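Local coordinates for protein probable Ni/Fe-hydrogenase 1 B-type cytochrome subunit (Escherichia coli K-12, PDB 6G94) that probably serves as the membrane-embedded b-type cytochrome of hydrogenase-1, carrying electrons through haem in the inner membrane, at residues W21-T25 and V73-R77; V31-G36 and I62-G67; T146-L150 and I180-H184. Numbering follows the deposited sequence.

Interaction 1 (W21-T25 and V73-R77); sequences WHWLT and VLLMR
Helices 20-40 and 55-83 run roughly antiparallel here: the axes of 21-25 and 73-77 make 142° between their N-to-C directions (signed crossing -142°) and come within 10.5 Å. The register is set by W21 and V73, whose CA atoms lie 6.7 Å apart. W21, R77 and V73 bury the most surface, out of 370 Å² for both sides. W21 points its CA-CB bond toward the partner helix with chi1 m and chi2 88°. V73 (chi1 t) reaches the edge of the indole, with CE3 of W21 4.1 Å from CG2 of V73; the same CG2 lies 3.7 Å from L24 CD2, while V73 CG1 is 3.5 Å from T25 OG1. M76 (chi1 p, chi2 t) adds a Met-aromatic contact, its SD 4.5 Å from the centroid of the W21 six-membered ring and 31° off the ring normal. The site joins the first two transmembrane helices of a b561-type helical bundle, toward the ends predicted to face the cytoplasm. R77 stretches across in an extended t,t,t conformation (chi4 -127°). Its CD passes 3.3 Å from W21 O, and the guanidinium ends close to two polar atoms without bonding to either: NH2 is 3.4 Å from H22 ND1 at a poor angle, and NH1 is 3.6 Å from T25 OG1. T25, with chi1 m, turns OG1 back to W21 O in a weak 3.3 Å hydrogen bond. L74 and R77 also touch F137 of helix 130-151.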
loop_
_atom_site.group_PDB
_atom_site.type_symbol
_atom_site.label_atom_id
_atom_site.label_comp_id
_atom_site.label_asym_id
_atom_site.label_seq_id
_atom_site.Cartn_x
_atom_site.Cartn_y
_atom_site.Cartn_z
ATOM N N TRP I 21 11.354 -48.070 -25.333
ATOM C CA TRP I 21 11.580 -48.200 -23.910
ATOM C C TRP I 21 12.961 -47.717 -23.447
ATOM O O TRP I 21 13.417 -48.078 -22.380
ATOM C CB TRP I 21 11.271 -49.631 -23.486
ATOM C CG TRP I 21 9.961 -50.108 -24.078
ATOM C CD1 TRP I 21 9.795 -50.704 -25.284
ATOM C CD2 TRP I 21 8.641 -49.994 -23.511
ATOM N NE1 TRP I 21 8.481 -50.983 -25.500
ATOM C CE2 TRP I 21 7.747 -50.565 -24.425
ATOM C CE3 TRP I 21 8.134 -49.478 -22.312
ATOM C CZ2 TRP I 21 6.364 -50.632 -24.190
ATOM C CZ3 TRP I 21 6.748 -49.547 -22.074
ATOM C CH2 TRP I 21 5.889 -50.116 -23.012
ATOM N N HIS I 22 13.617 -46.889 -24.252
ATOM C CA HIS I 22 14.894 -46.260 -23.894
ATOM C C HIS I 22 14.670 -44.773 -24.041
ATOM O O HIS I 22 15.103 -43.990 -23.203
ATOM C CB HIS I 22 16.066 -46.744 -24.792
ATOM C CG HIS I 22 17.281 -45.844 -24.790
ATOM N ND1 HIS I 22 18.281 -45.918 -23.838
ATOM C CD2 HIS I 22 17.649 -44.848 -25.631
ATOM C CE1 HIS I 22 19.200 -45.001 -24.084
ATOM N NE2 HIS I 22 18.842 -44.341 -25.169
ATOM N N TRP I 23 13.993 -44.397 -25.122
ATOM C CA TRP I 23 13.713 -42.995 -25.410
ATOM C C TRP I 23 12.698 -42.490 -24.447
ATOM O O TRP I 23 12.587 -41.298 -24.230
ATOM C CB TRP I 23 13.211 -42.794 -26.839
ATOM C CG TRP I 23 14.272 -42.989 -27.834
ATOM C CD1 TRP I 23 14.243 -43.846 -28.882
ATOM C CD2 TRP I 23 15.557 -42.333 -27.873
ATOM N NE1 TRP I 23 15.421 -43.770 -29.585
ATOM C CE2 TRP I 23 16.251 -42.850 -28.987
ATOM C CE3 TRP I 23 16.188 -41.351 -27.075
ATOM C CZ2 TRP I 23 17.561 -42.426 -29.333
ATOM C CZ3 TRP I 23 17.488 -40.929 -27.416
ATOM C CH2 TRP I 23 18.156 -41.469 -28.533
ATOM N N LEU I 24 11.956 -43.417 -23.872
ATOM C CA LEU I 24 11.037 -43.069 -22.823
ATOM C C LEU I 24 11.826 -42.649 -21.575
ATOM O O LEU I 24 11.765 -41.498 -21.160
ATOM C CB LEU I 24 10.089 -44.232 -22.547
ATOM C CG LEU I 24 8.760 -43.775 -21.949
ATOM C CD1 LEU I 24 8.137 -42.637 -22.746
ATOM C CD2 LEU I 24 7.818 -44.951 -21.845
ATOM N N THR I 25 12.566 -43.594 -21.005
ATOM C CA THR I 25 13.492 -43.363 -19.903
ATOM C C THR I 25 14.290 -42.060 -20.015
ATOM O O THR I 25 14.454 -41.341 -19.040
ATOM C CB THR I 25 14.492 -44.514 -19.817
ATOM O OG1 THR I 25 13.797 -45.738 -20.015
ATOM C CG2 THR I 25 15.109 -44.567 -18.483
ATOM N N VAL I 73 8.989 -48.472 -16.291
ATOM C CA VAL I 73 9.837 -48.778 -17.428
ATOM C C VAL I 73 11.181 -49.330 -16.979
ATOM O O VAL I 73 11.596 -50.364 -17.466
ATOM C CB VAL I 73 10.001 -47.561 -18.362
ATOM C CG1 VAL I 73 11.004 -47.846 -19.471
ATOM C CG2 VAL I 73 8.661 -47.189 -18.971
ATOM N N LEU I 74 11.848 -48.640 -16.051
ATOM C CA LEU I 74 13.139 -49.065 -15.503
ATOM C C LEU I 74 13.108 -50.493 -14.968
ATOM O O LEU I 74 14.035 -51.255 -15.224
ATOM C CB LEU I 74 13.575 -48.100 -14.396
ATOM C CG LEU I 74 14.984 -48.017 -13.784
ATOM C CD1 LEU I 74 15.101 -48.895 -12.539
ATOM C CD2 LEU I 74 16.061 -48.319 -14.817
ATOM N N LEU I 75 12.066 -50.854 -14.235
ATOM C CA LEU I 75 11.999 -52.164 -13.611
ATOM C C LEU I 75 11.695 -53.279 -14.545
ATOM O O LEU I 75 12.173 -54.372 -14.331
ATOM C CB LEU I 75 11.011 -52.199 -12.457
ATOM C CG LEU I 75 11.539 -51.532 -11.196
ATOM C CD1 LEU I 75 10.366 -50.968 -10.409
ATOM C CD2 LEU I 75 12.366 -52.506 -10.361
ATOM N N MET I 76 10.895 -53.026 -15.567
ATOM C CA MET I 76 10.691 -54.049 -16.585
ATOM C C MET I 76 11.989 -54.191 -17.426
ATOM O O MET I 76 12.463 -55.292 -17.669
ATOM C CB MET I 76 9.409 -53.791 -17.400
ATOM C CG MET I 76 9.425 -52.550 -18.286
ATOM S SD MET I 76 8.141 -52.461 -19.564
ATOM C CE MET I 76 9.103 -52.194 -21.057
ATOM N N ARG I 77 12.578 -53.061 -17.787
ATOM C CA ARG I 77 13.817 -52.999 -18.531
ATOM C C ARG I 77 14.984 -53.676 -17.778
ATOM O O ARG I 77 15.931 -54.159 -18.393
ATOM C CB ARG I 77 14.094 -51.530 -18.842
ATOM C CG ARG I 77 15.288 -51.243 -19.696
ATOM C CD ARG I 77 15.221 -49.836 -20.225
ATOM N NE ARG I 77 16.466 -49.523 -20.912
ATOM C CZ ARG I 77 17.230 -48.459 -20.672
ATOM N NH1 ARG I 77 16.883 -47.564 -19.751
ATOM N NH2 ARG I 77 18.360 -48.287 -21.360
#

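Interaction 2 (V31-G36 and I62-G67); sequences VLMVTG and IHFSAG. With HEM (protoporphyrin IX containing Fe), chain B.
L32 lays its CD2 methyl over one face of the H63 imidazole, 3.7 Å from the ring centroid and 14° off the ring normal, a CH-pi contact made with chi1 m and chi2 t. The CA atoms of L32 and H63 are 5.5 Å apart and fix the register of two helical segments, 31-36 and 62-67, whose axes come within 9.1 Å at 155° between N-to-C directions (signed crossing -155°). H63 takes chi1 t and chi2 84°, so that NE2 binds the haem FE at 2.1 Å while ND1 turns back to the partner helix. There ND1 donates to T35 OG1 (2.6 Å, 161°), and T35, with chi1 p, passes a hydrogen bond on from OG1 to V31 O at 2.7 Å. This is the axial-histidine site of a bis-histidine b-type cytochrome, set between two transmembrane helices of the bundle; H184 supplies the other axial nitrogen. G36 lies against the porphyrin: an ideal CB there would fall 2.0 Å from HEM C4A and 2.9 Å from H63 CE1, and its O is 3.0 Å from HEM CAA. G67 is less tight: a CB there would be crowded by HEM C2C at 3.0 Å. Away from the haem the interface closes with aliphatic side chains, V31 CG1 meeting I62 CG2 at 3.6 Å and A66 CB at 3.9 Å. F64 turns its CB away from 31-36, brings CE1 to 3.5 Å from HEM CMD, meets Y151 edge-to-face and also packs on the hydrogenase-1 small chain.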
loop_
_atom_site.group_PDB
_atom_site.type_symbol
_atom_site.label_atom_id
_atom_site.label_comp_id
_atom_site.label_asym_id
_atom_site.label_seq_id
_atom_site.Cartn_x
_atom_site.Cartn_y
_atom_site.Cartn_z
ATOM N N VAL I 31 12.984 -35.051 -17.594
ATOM C CA VAL I 31 11.893 -34.358 -16.949
ATOM C C VAL I 31 12.092 -34.407 -15.435
ATOM O O VAL I 31 11.913 -33.395 -14.749
ATOM C CB VAL I 31 10.513 -34.934 -17.372
ATOM C CG1 VAL I 31 9.413 -34.455 -16.444
ATOM C CG2 VAL I 31 10.183 -34.538 -18.804
ATOM N N LEU I 32 12.490 -35.571 -14.923
ATOM C CA LEU I 32 12.744 -35.738 -13.499
ATOM C C LEU I 32 13.894 -34.859 -13.013
ATOM O O LEU I 32 13.934 -34.479 -11.846
ATOM C CB LEU I 32 13.027 -37.198 -13.173
ATOM C CG LEU I 32 11.812 -38.111 -13.095
ATOM C CD1 LEU I 32 12.219 -39.537 -13.382
ATOM C CD2 LEU I 32 11.128 -38.018 -11.744
ATOM N N MET I 33 14.815 -34.529 -13.923
ATOM C CA MET I 33 15.955 -33.655 -13.634
ATOM C C MET I 33 15.534 -32.196 -13.653
ATOM O O MET I 33 15.576 -31.535 -12.627
ATOM C CB MET I 33 17.080 -33.889 -14.642
ATOM C CG MET I 33 17.828 -35.202 -14.441
ATOM S SD MET I 33 19.392 -35.374 -15.343
ATOM C CE MET I 33 19.059 -34.537 -16.901
ATOM N N VAL I 34 15.118 -31.701 -14.817
ATOM C CA VAL I 34 14.589 -30.341 -14.921
ATOM C C VAL I 34 13.543 -29.979 -13.837
ATOM O O VAL I 34 13.585 -28.874 -13.292
ATOM C CB VAL I 34 14.008 -30.079 -16.318
ATOM C CG1 VAL I 34 13.474 -28.664 -16.417
ATOM C CG2 VAL I 34 15.069 -30.290 -17.364
ATOM N N THR I 35 12.642 -30.911 -13.502
ATOM C CA THR I 35 11.606 -30.628 -12.480
ATOM C C THR I 35 12.178 -30.720 -11.083
ATOM O O THR I 35 11.985 -29.807 -10.275
ATOM C CB THR I 35 10.328 -31.525 -12.542
ATOM O OG1 THR I 35 10.669 -32.905 -12.382
ATOM C CG2 THR I 35 9.585 -31.325 -13.827
ATOM N N GLY I 36 12.873 -31.819 -10.795
ATOM C CA GLY I 36 13.461 -32.026 -9.475
ATOM C C GLY I 36 14.446 -30.927 -9.076
ATOM O O GLY I 36 14.553 -30.554 -7.896
ATOM N N ILE I 62 4.116 -33.262 -12.259
ATOM C CA ILE I 62 4.834 -33.767 -13.405
ATOM C C ILE I 62 6.000 -34.625 -12.920
ATOM O O ILE I 62 6.273 -35.668 -13.496
ATOM C CB ILE I 62 5.317 -32.612 -14.295
ATOM C CG1 ILE I 62 4.120 -31.887 -14.902
ATOM C CG2 ILE I 62 6.205 -33.128 -15.410
ATOM C CD1 ILE I 62 4.471 -30.640 -15.672
ATOM N N HIS I 63 6.654 -34.209 -11.841
ATOM C CA HIS I 63 7.742 -34.974 -11.256
ATOM C C HIS I 63 7.287 -36.333 -10.741
ATOM O O HIS I 63 7.833 -37.356 -11.117
ATOM C CB HIS I 63 8.428 -34.174 -10.155
ATOM C CG HIS I 63 9.742 -34.749 -9.714
ATOM N ND1 HIS I 63 10.922 -34.500 -10.375
ATOM C CD2 HIS I 63 10.061 -35.558 -8.672
ATOM C CE1 HIS I 63 11.907 -35.138 -9.767
ATOM N NE2 HIS I 63 11.414 -35.788 -8.732
ATOM N N PHE I 64 6.278 -36.357 -9.886
ATOM C CA PHE I 64 5.881 -37.617 -9.233
ATOM C C PHE I 64 5.413 -38.669 -10.233
ATOM O O PHE I 64 5.619 -39.872 -10.040
ATOM C CB PHE I 64 4.788 -37.377 -8.188
ATOM C CG PHE I 64 5.124 -36.318 -7.181
ATOM C CD1 PHE I 64 6.448 -36.045 -6.839
ATOM C CD2 PHE I 64 4.112 -35.594 -6.565
ATOM C CE1 PHE I 64 6.761 -35.059 -5.922
ATOM C CE2 PHE I 64 4.412 -34.603 -5.634
ATOM C CZ PHE I 64 5.740 -34.337 -5.313
ATOM N N SER I 65 4.793 -38.199 -11.313
ATOM C CA SER I 65 4.121 -39.082 -12.248
ATOM C C SER I 65 5.101 -39.471 -13.360
ATOM O O SER I 65 5.020 -40.587 -13.896
ATOM C CB SER I 65 2.791 -38.472 -12.741
ATOM O OG SER I 65 2.999 -37.330 -13.538
ATOM N N ALA I 66 6.065 -38.591 -13.656
ATOM C CA ALA I 66 7.241 -38.982 -14.456
ATOM C C ALA I 66 8.054 -40.032 -13.712
ATOM O O ALA I 66 8.607 -40.942 -14.301
ATOM C CB ALA I 66 8.102 -37.785 -14.810
ATOM N N GLY I 67 8.090 -39.909 -12.400
ATOM C CA GLY I 67 8.765 -40.874 -11.571
ATOM C C GLY I 67 8.028 -42.184 -11.501
ATOM O O GLY I 67 8.623 -43.209 -11.210
HETATM C CHA HEM B . 12.373 -34.266 -5.450
HETATM C CHB HEM B . 15.154 -35.453 -9.143
HETATM C CHC HEM B . 13.207 -39.847 -9.200
HETATM C CHD HEM B . 10.012 -38.427 -5.905
HETATM C C1A HEM B . 13.364 -34.291 -6.376
HETATM C C2A HEM B . 14.416 -33.372 -6.384
HETATM C C3A HEM B . 15.211 -33.699 -7.416
HETATM C C4A HEM B . 14.642 -34.815 -8.047
HETATM C CMA HEM B . 16.471 -32.965 -7.810
HETATM C CAA HEM B . 14.597 -32.210 -5.434
HETATM C CBA HEM B . 15.255 -32.609 -4.128
HETATM C CGA HEM B . 15.409 -31.402 -3.258
HETATM O O1A HEM B . 16.172 -30.464 -3.513
HETATM O O2A HEM B . 14.747 -31.336 -2.220
HETATM C C1B HEM B . 14.873 -36.788 -9.461
HETATM C C2B HEM B . 15.580 -37.520 -10.456
HETATM C C3B HEM B . 15.037 -38.760 -10.453
HETATM C C4B HEM B . 13.982 -38.744 -9.450
HETATM C CMB HEM B . 16.712 -37.010 -11.317
HETATM C CAB HEM B . 15.362 -39.948 -11.252
HETATM C CBB HEM B . 16.174 -39.884 -12.290
HETATM C C1C HEM B . 12.115 -39.827 -8.344
HETATM C C2C HEM B . 11.187 -40.861 -8.202
HETATM C C3C HEM B . 10.290 -40.454 -7.259
HETATM C C4C HEM B . 10.676 -39.165 -6.836
HETATM C CMC HEM B . 11.182 -42.192 -8.913
HETATM C CAC HEM B . 9.135 -41.247 -6.792
HETATM C CBC HEM B . 7.901 -40.781 -6.922
HETATM C C1D HEM B . 10.457 -37.186 -5.504
HETATM C C2D HEM B . 9.803 -36.492 -4.405
HETATM C C3D HEM B . 10.455 -35.309 -4.272
HETATM C C4D HEM B . 11.509 -35.326 -5.298
HETATM C CMD HEM B . 8.623 -37.033 -3.636
HETATM C CAD HEM B . 10.210 -34.174 -3.290
HETATM C CBD HEM B . 8.770 -33.669 -3.325
HETATM C CGD HEM B . 8.494 -32.484 -2.437
HETATM O O1D HEM B . 8.405 -32.599 -1.207
HETATM O O2D HEM B . 8.330 -31.366 -2.928
HETATM N NA HEM B . 13.525 -35.198 -7.381
HETATM N NB HEM B . 13.936 -37.547 -8.898
HETATM N NC HEM B . 11.754 -38.793 -7.549
HETATM N ND HEM B . 11.474 -36.466 -6.004
HETATM FE FE HEM B . 12.618 -36.937 -7.377
#

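Interaction 3 (T146-L150 and I180-H184); sequences TGFAL and IHSWH. With HEM (protoporphyrin IX containing Fe), chain B.
Segments 146-150 and 180-184 are helical and roughly antiparallel, their axes 9.6 Å apart at closest approach with 147° between N-to-C directions (signed crossing -147°); the nearest CA pair is T146 and H184 at 6.1 Å. T146, with chi1 p, presents OG1 to H184 and accepts a straight hydrogen bond from H184 ND1 (2.8 Å, 172°). The same OG1 is hydrogen-bonded to F142 O one turn earlier. At G147 the backbone meets both the axial histidine and the haem: CA is 3.3 Å from H184 CE1 and O is 3.0 Å from HEM CHD, and an ideal CB would collide with HEM C3C (2.5 Å). F148 turns away from 180-184 and offers a ring face to the haem, CD2 of F148 lying 3.7 Å from HEM CAC. L150 (m,t) buries the most surface; its CD2 touches both I180 CG2 (3.7 Å) and H181 CD2 (3.5 Å), CD1 sits over the H181 ring in a CH-pi contact (4.0 Å to the centroid, 15° off the normal), and CB comes to 3.5 Å from HEM CMD. On 180-184, H184 (chi1 t, chi2 75°) binds the haem FE through NE2 at 2.2 Å, and H181 (chi1 m) donates from ND1 to the propionate oxygen HEM O2A (2.7 Å, 174°). The helix pair thus forms one wall of the haem pocket in the b561-type bundle. With ND1 donating to a threonine hydroxyl, the H184 imidazole keeps its NE2 lone pair for the iron and its ring orientation is held, as suits an axial haem ligand.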
loop_
_atom_site.group_PDB
_atom_site.type_symbol
_atom_site.label_atom_id
_atom_site.label_comp_id
_atom_site.label_asym_id
_atom_site.label_seq_id
_atom_site.Cartn_x
_atom_site.Cartn_y
_atom_site.Cartn_z
ATOM N N THR I 146 14.763 -43.750 -2.659
ATOM C CA THR I 146 14.724 -42.465 -1.964
ATOM C C THR I 146 13.547 -41.589 -2.400
ATOM O O THR I 146 12.884 -40.979 -1.558
ATOM C CB THR I 146 16.049 -41.663 -2.100
ATOM O OG1 THR I 146 16.239 -41.203 -3.444
ATOM C CG2 THR I 146 17.233 -42.497 -1.669
ATOM N N GLY I 147 13.305 -41.518 -3.712
ATOM C CA GLY I 147 12.218 -40.723 -4.282
ATOM C C GLY I 147 10.840 -41.132 -3.791
ATOM O O GLY I 147 9.984 -40.272 -3.567
ATOM N N PHE I 148 10.637 -42.441 -3.601
ATOM C CA PHE I 148 9.367 -42.982 -3.120
ATOM C C PHE I 148 9.211 -42.900 -1.618
ATOM O O PHE I 148 8.087 -42.849 -1.113
ATOM C CB PHE I 148 9.170 -44.431 -3.568
ATOM C CG PHE I 148 8.421 -44.552 -4.848
ATOM C CD1 PHE I 148 7.062 -44.319 -4.883
ATOM C CD2 PHE I 148 9.078 -44.846 -6.023
ATOM C CE1 PHE I 148 6.361 -44.388 -6.066
ATOM C CE2 PHE I 148 8.388 -44.926 -7.214
ATOM C CZ PHE I 148 7.024 -44.693 -7.236
ATOM N N ALA I 149 10.327 -42.893 -0.911
ATOM C CA ALA I 149 10.297 -42.748 0.538
ATOM C C ALA I 149 9.710 -41.389 0.851
ATOM O O ALA I 149 8.974 -41.248 1.807
ATOM C CB ALA I 149 11.676 -42.898 1.144
ATOM N N LEU I 150 10.042 -40.394 0.036
ATOM C CA LEU I 150 9.464 -39.072 0.160
ATOM C C LEU I 150 8.001 -38.988 -0.242
ATOM O O LEU I 150 7.200 -38.395 0.456
ATOM C CB LEU I 150 10.245 -38.080 -0.677
ATOM C CG LEU I 150 11.670 -37.824 -0.267
ATOM C CD1 LEU I 150 12.320 -36.901 -1.276
ATOM C CD2 LEU I 150 11.704 -37.255 1.139
ATOM N N ILE I 180 17.102 -37.437 3.265
ATOM C CA ILE I 180 16.517 -38.080 2.101
ATOM C C ILE I 180 16.477 -37.095 0.933
ATOM O O ILE I 180 16.890 -37.427 -0.158
ATOM C CB ILE I 180 15.107 -38.628 2.400
ATOM C CG1 ILE I 180 15.096 -39.355 3.758
ATOM C CG2 ILE I 180 14.630 -39.508 1.257
ATOM C CD1 ILE I 180 13.783 -40.009 4.137
ATOM N N HIS I 181 16.027 -35.873 1.187
ATOM C CA HIS I 181 15.978 -34.817 0.183
ATOM C C HIS I 181 17.351 -34.487 -0.347
ATOM O O HIS I 181 17.511 -34.179 -1.528
ATOM C CB HIS I 181 15.391 -33.536 0.768
ATOM C CG HIS I 181 13.908 -33.434 0.622
ATOM N ND1 HIS I 181 13.311 -32.671 -0.359
ATOM C CD2 HIS I 181 12.901 -34.013 1.320
ATOM C CE1 HIS I 181 12.001 -32.770 -0.250
ATOM N NE2 HIS I 181 11.727 -33.588 0.751
ATOM N N SER I 182 18.341 -34.534 0.538
ATOM C CA SER I 182 19.695 -34.113 0.203
ATOM C C SER I 182 20.375 -35.180 -0.631
ATOM O O SER I 182 20.910 -34.876 -1.685
ATOM C CB SER I 182 20.495 -33.784 1.467
ATOM O OG SER I 182 20.232 -32.450 1.897
ATOM N N TRP I 183 20.323 -36.425 -0.165
ATOM C CA TRP I 183 20.851 -37.558 -0.910
ATOM C C TRP I 183 20.132 -37.779 -2.240
ATOM O O TRP I 183 20.763 -38.165 -3.218
ATOM C CB TRP I 183 20.789 -38.820 -0.063
ATOM C CG TRP I 183 21.859 -38.878 0.983
ATOM C CD1 TRP I 183 21.699 -38.668 2.304
ATOM C CD2 TRP I 183 23.254 -39.171 0.790
ATOM N NE1 TRP I 183 22.890 -38.821 2.963
ATOM C CE2 TRP I 183 23.871 -39.124 2.056
ATOM C CE3 TRP I 183 24.042 -39.475 -0.329
ATOM C CZ2 TRP I 183 25.243 -39.369 2.246
ATOM C CZ3 TRP I 183 25.401 -39.715 -0.142
ATOM C CH2 TRP I 183 25.985 -39.658 1.140
ATOM N N HIS I 184 18.822 -37.532 -2.265
ATOM C CA HIS I 184 18.040 -37.543 -3.503
ATOM C C HIS I 184 18.546 -36.484 -4.473
ATOM O O HIS I 184 18.742 -36.782 -5.643
ATOM C CB HIS I 184 16.542 -37.340 -3.216
ATOM C CG HIS I 184 15.632 -37.652 -4.374
ATOM N ND1 HIS I 184 15.345 -38.941 -4.775
ATOM C CD2 HIS I 184 14.904 -36.839 -5.180
ATOM C CE1 HIS I 184 14.493 -38.903 -5.786
ATOM N NE2 HIS I 184 14.202 -37.643 -6.044
HETATM C CHA HEM B . 12.373 -34.266 -5.450
HETATM C CHB HEM B . 15.154 -35.453 -9.143
HETATM C CHC HEM B . 13.207 -39.847 -9.200
HETATM C CHD HEM B . 10.012 -38.427 -5.905
HETATM C C1A HEM B . 13.364 -34.291 -6.376
HETATM C C2A HEM B . 14.416 -33.372 -6.384
HETATM C C3A HEM B . 15.211 -33.699 -7.416
HETATM C C4A HEM B . 14.642 -34.815 -8.047
HETATM C CMA HEM B . 16.471 -32.965 -7.810
HETATM C CAA HEM B . 14.597 -32.210 -5.434
HETATM C CBA HEM B . 15.255 -32.609 -4.128
HETATM C CGA HEM B . 15.409 -31.402 -3.258
HETATM O O1A HEM B . 16.172 -30.464 -3.513
HETATM O O2A HEM B . 14.747 -31.336 -2.220
HETATM C C1B HEM B . 14.873 -36.788 -9.461
HETATM C C2B HEM B . 15.580 -37.520 -10.456
HETATM C C3B HEM B . 15.037 -38.760 -10.453
HETATM C C4B HEM B . 13.982 -38.744 -9.450
HETATM C CMB HEM B . 16.712 -37.010 -11.317
HETATM C CAB HEM B . 15.362 -39.948 -11.252
HETATM C CBB HEM B . 16.174 -39.884 -12.290
HETATM C C1C HEM B . 12.115 -39.827 -8.344
HETATM C C2C HEM B . 11.187 -40.861 -8.202
HETATM C C3C HEM B . 10.290 -40.454 -7.259
HETATM C C4C HEM B . 10.676 -39.165 -6.836
HETATM C CMC HEM B . 11.182 -42.192 -8.913
HETATM C CAC HEM B . 9.135 -41.247 -6.792
HETATM C CBC HEM B . 7.901 -40.781 -6.922
HETATM C C1D HEM B . 10.457 -37.186 -5.504
HETATM C C2D HEM B . 9.803 -36.492 -4.405
HETATM C C3D HEM B . 10.455 -35.309 -4.272
HETATM C C4D HEM B . 11.509 -35.326 -5.298
HETATM C CMD HEM B . 8.623 -37.033 -3.636
HETATM C CAD HEM B . 10.210 -34.174 -3.290
HETATM C CBD HEM B . 8.770 -33.669 -3.325
HETATM C CGD HEM B . 8.494 -32.484 -2.437
HETATM O O1D HEM B . 8.405 -32.599 -1.207
HETATM O O2D HEM B . 8.330 -31.366 -2.928
HETATM N NA HEM B . 13.525 -35.198 -7.381
HETATM N NB HEM B . 13.936 -37.547 -8.898
HETATM N NC HEM B . 11.754 -38.793 -7.549
HETATM N ND HEM B . 11.474 -36.466 -6.004
HETATM FE FE HEM B . 12.618 -36.937 -7.377
#

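Interactions 2 and 3 close on the same haem from opposite faces: H63 NE2 and H184 NE2, 4.3 Å apart, both bind its iron, which is therefore held by two histidines from separate helix pairs. In both, the histidine ND1 donates a hydrogen bond to a threonine OG1 of the partner helix. The centres of the two contacts are about 13 Å apart. Interaction 1 uses the same helices as interaction 2, 20-40 and 55-83, and encloses it along the chain, its centre about 15 Å away toward the predicted cytoplasmic side. It does not touch the haem, the T25 side chain staying about 8 Å off, and its centre lies about 21 Å from that of interaction 3.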